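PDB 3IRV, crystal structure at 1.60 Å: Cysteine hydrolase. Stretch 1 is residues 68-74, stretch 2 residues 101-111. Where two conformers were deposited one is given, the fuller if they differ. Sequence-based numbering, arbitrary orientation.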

# COMPACT_ATOMS: atom_id res chain seq x y z
N ILE A 68 -14.02 -5.45 -14.58
CA ILE A 68 -14.49 -4.53 -13.54
C ILE A 68 -13.74 -3.21 -13.66
O ILE A 68 -12.52 -3.20 -13.67
N TYR A 69 -14.47 -2.11 -13.75
CA TYR A 69 -13.85 -0.78 -13.74
C TYR A 69 -13.98 -0.18 -12.36
O TYR A 69 -15.05 -0.24 -11.77
N LEU A 70 -12.91 0.40 -11.83
CA LEU A 70 -13.00 1.19 -10.61
C LEU A 70 -13.06 2.66 -11.01
O LEU A 70 -12.39 3.08 -11.97
N ARG A 71 -13.87 3.43 -10.29
CA ARG A 71 -13.89 4.88 -10.46
C ARG A 71 -13.76 5.54 -9.11
O ARG A 71 -14.45 5.14 -8.15
N HIS A 72 -12.88 6.54 -9.01
CA HIS A 72 -12.76 7.31 -7.79
C HIS A 72 -13.75 8.46 -7.88
O HIS A 72 -13.59 9.36 -8.71
N ILE A 73 -14.79 8.40 -7.06
CA ILE A 73 -15.92 9.33 -7.13
C ILE A 73 -16.40 9.60 -5.70
O ILE A 73 -16.58 8.64 -4.90
N VAL A 74 -16.62 10.88 -5.38
CA VAL A 74 -17.18 11.29 -4.08
C VAL A 74 -18.47 12.08 -4.30
O VAL A 74 -18.77 12.49 -5.43
N ASP A 101 -15.62 14.90 -15.59
CA ASP A 101 -14.34 14.20 -15.70
C ASP A 101 -14.21 12.94 -14.85
O ASP A 101 -13.19 12.23 -14.96
N VAL A 102 -15.23 12.62 -14.05
CA VAL A 102 -15.16 11.33 -13.31
C VAL A 102 -15.54 10.14 -14.19
O VAL A 102 -15.41 8.99 -13.77
N GLU A 103 -16.03 10.40 -15.39
CA GLU A 103 -16.44 9.31 -16.29
C GLU A 103 -15.23 8.59 -16.88
O GLU A 103 -14.19 9.21 -17.15
N VAL A 104 -15.38 7.27 -17.09
CA VAL A 104 -14.36 6.48 -17.80
C VAL A 104 -14.17 7.00 -19.23
O VAL A 104 -15.14 7.37 -19.90
N ILE A 105 -12.92 7.05 -19.68
CA ILE A 105 -12.63 7.50 -21.03
C ILE A 105 -13.34 6.67 -22.10
O ILE A 105 -13.49 5.44 -21.98
N GLU A 106 -13.74 7.36 -23.18
CA GLU A 106 -14.50 6.70 -24.24
C GLU A 106 -13.71 5.57 -24.90
O GLU A 106 -14.29 4.55 -25.31
N ALA A 107 -12.38 5.71 -24.97
CA ALA A 107 -11.54 4.67 -25.55
C ALA A 107 -11.65 3.34 -24.81
O ALA A 107 -11.33 2.28 -25.39
N LEU A 108 -12.11 3.40 -23.55
CA LEU A 108 -12.27 2.20 -22.74
C LEU A 108 -13.71 2.05 -22.24
O LEU A 108 -13.95 1.42 -21.21
N ALA A 109 -14.67 2.62 -22.98
CA ALA A 109 -16.06 2.69 -22.52
C ALA A 109 -16.57 1.34 -22.03
O ALA A 109 -16.49 0.35 -22.76
N PRO A 110 -17.05 1.28 -20.77
CA PRO A 110 -17.60 0.03 -20.26
C PRO A 110 -18.73 -0.48 -21.13
O PRO A 110 -19.53 0.31 -21.67
N GLN A 111 -18.77 -1.80 -21.27
CA GLN A 111 -19.82 -2.47 -22.03
C GLN A 111 -20.90 -2.95 -21.06
O GLN A 111 -20.67 -2.98 -19.84

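Which residue does most to join the strand to the loop? Y69 does, with 102 Å² of its surface covered by the second stretch. Its CA-to-CB bond points toward the loop, and chi1 in the m well (chi2 -103°) lays the ring along it. P110 covers one face: its CG sits 3.6 Å from the centroid of the Y69 ring, only 7° off the ring normal, a CH-pi contact. V104, in the t rotamer, approaches obliquely, with CG1 4.0 Å from CE1 of Y69, and L108 (m, t) brings CB to 4.4 Å from the same CE1.

How is the hydroxyl at the end of that ring accommodated? Y69 OH lies 2.7 Å from the backbone O of L108, close enough for a weak hydrogen bond, though the proton has another acceptor within reach. Water 1 is also bound, 3.1 Å from Y69 OH, and donates to A109 O at 3.3 Å, so the hydroxyl lies among backbone carbonyls and water, with P110 CA 3.6 Å from Y69 OH.

What does R71, two residues along the strand, contribute? It too points toward the loop, and its m, t, m chain sets CD 3.9 Å from CG2 of V104, an apolar stem beneath a charged end. That end forms a long salt bridge, R71 NH1 to E103 OE1 at 3.5 Å, with the carboxylate oxygen near the guanidinium plane. E103 starts out pointing away, but m, m torsions bring its end back. Waters 2, 3 and 4 each accept from R71 NH1 and donate to the E103 carboxylate, the bond from NH1 to water 4 being weak; water 2 also accepts from V104 N.

Where does the contact close beyond the arginine? V102 (m) points toward the first stretch and places CB 3.8 Å from CG1 of I73. The I73 side chain leaves sideways, yet its m, t rotamer carries its end nearer, so two buried aliphatic side chains meet.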

# COMPACT_ATOMS: atom_id res chain seq x y z
CB ILE A 68 -14.22 -5.09 -12.13
CG1 ILE A 68 -14.94 -6.44 -11.98
CG2 ILE A 68 -14.65 -4.08 -11.04
CD1 ILE A 68 -14.53 -7.29 -10.76
CB TYR A 69 -14.57 0.15 -14.71
CG TYR A 69 -14.46 -0.22 -16.16
CD1 TYR A 69 -13.59 0.49 -16.99
CD2 TYR A 69 -15.28 -1.24 -16.74
CE1 TYR A 69 -13.49 0.20 -18.37
CE2 TYR A 69 -15.18 -1.54 -18.10
CZ TYR A 69 -14.28 -0.82 -18.91
OH TYR A 69 -14.23 -1.14 -20.28
CB LEU A 70 -11.75 1.02 -9.75
CG LEU A 70 -11.46 -0.42 -9.32
CD1 LEU A 70 -10.25 -0.42 -8.40
CD2 LEU A 70 -12.68 -1.07 -8.66
CB ARG A 71 -15.21 5.34 -11.09
CG ARG A 71 -15.50 4.68 -12.45
CD ARG A 71 -16.76 5.29 -13.13
NE ARG A 71 -17.93 5.20 -12.23
CZ ARG A 71 -19.15 5.63 -12.55
NH1 ARG A 71 -19.37 6.17 -13.73
NH2 ARG A 71 -20.15 5.52 -11.66
CB HIS A 72 -11.33 7.83 -7.65
CG HIS A 72 -11.01 8.36 -6.28
ND1 HIS A 72 -9.74 8.73 -5.89
CD2 HIS A 72 -11.80 8.55 -5.19
CE1 HIS A 72 -9.76 9.13 -4.63
NE2 HIS A 72 -11.00 9.03 -4.19
CB ILE A 73 -17.08 8.73 -7.94
CG1 ILE A 73 -16.69 8.54 -9.42
CG2 ILE A 73 -18.31 9.68 -7.89
CD1 ILE A 73 -17.84 8.04 -10.29
CB VAL A 74 -16.17 12.10 -3.25
CG1 VAL A 74 -14.85 11.30 -3.05
CG2 VAL A 74 -15.86 13.44 -3.95
CB ASP A 101 -13.15 15.13 -15.52
CG ASP A 101 -12.91 16.02 -16.77
OD1 ASP A 101 -13.60 15.83 -17.82
OD2 ASP A 101 -12.04 16.90 -16.70
CB VAL A 102 -16.03 11.28 -12.01
CG1 VAL A 102 -15.62 12.38 -11.03
CG2 VAL A 102 -17.54 11.34 -12.33
CB GLU A 103 -17.32 9.85 -17.42
CG GLU A 103 -18.59 10.58 -16.95
CD GLU A 103 -19.58 9.68 -16.19
OE1 GLU A 103 -19.60 8.43 -16.40
OE2 GLU A 103 -20.36 10.23 -15.36
CB VAL A 104 -14.74 4.98 -17.81
CG1 VAL A 104 -13.76 4.16 -18.68
CG2 VAL A 104 -14.80 4.43 -16.35
CB ILE A 105 -11.11 7.56 -21.33
CG1 ILE A 105 -10.45 6.19 -21.14
CG2 ILE A 105 -10.45 8.57 -20.42
CD1 ILE A 105 -8.95 6.22 -21.60
CB GLU A 106 -14.97 7.72 -25.29
CG GLU A 106 -16.13 7.24 -26.17
CD GLU A 106 -17.37 6.80 -25.37
OE1 GLU A 106 -17.76 7.49 -24.40
OE2 GLU A 106 -17.97 5.75 -25.73
CB ALA A 107 -10.08 5.13 -25.62
CB LEU A 108 -11.28 2.21 -21.55
CG LEU A 108 -9.79 2.19 -21.89
CD1 LEU A 108 -9.02 2.32 -20.59
CD2 LEU A 108 -9.42 0.90 -22.63
CB ALA A 109 -16.96 3.20 -23.63
CB PRO A 110 -18.11 0.41 -18.86
CG PRO A 110 -17.18 1.56 -18.45
CD PRO A 110 -17.04 2.34 -19.73
CB GLN A 111 -19.23 -3.62 -22.85
CG GLN A 111 -18.18 -3.16 -23.87
CD GLN A 111 -18.74 -2.15 -24.88
OE1 GLN A 111 -19.55 -2.51 -25.73
NE2 GLN A 111 -18.31 -0.90 -24.77
O HOH W 1 -13.92 -1.56 -23.34
O HOH W 2 -17.99 6.26 -16.37
O HOH W 3 -21.58 8.35 -13.84
O HOH W 4 -21.93 7.03 -15.74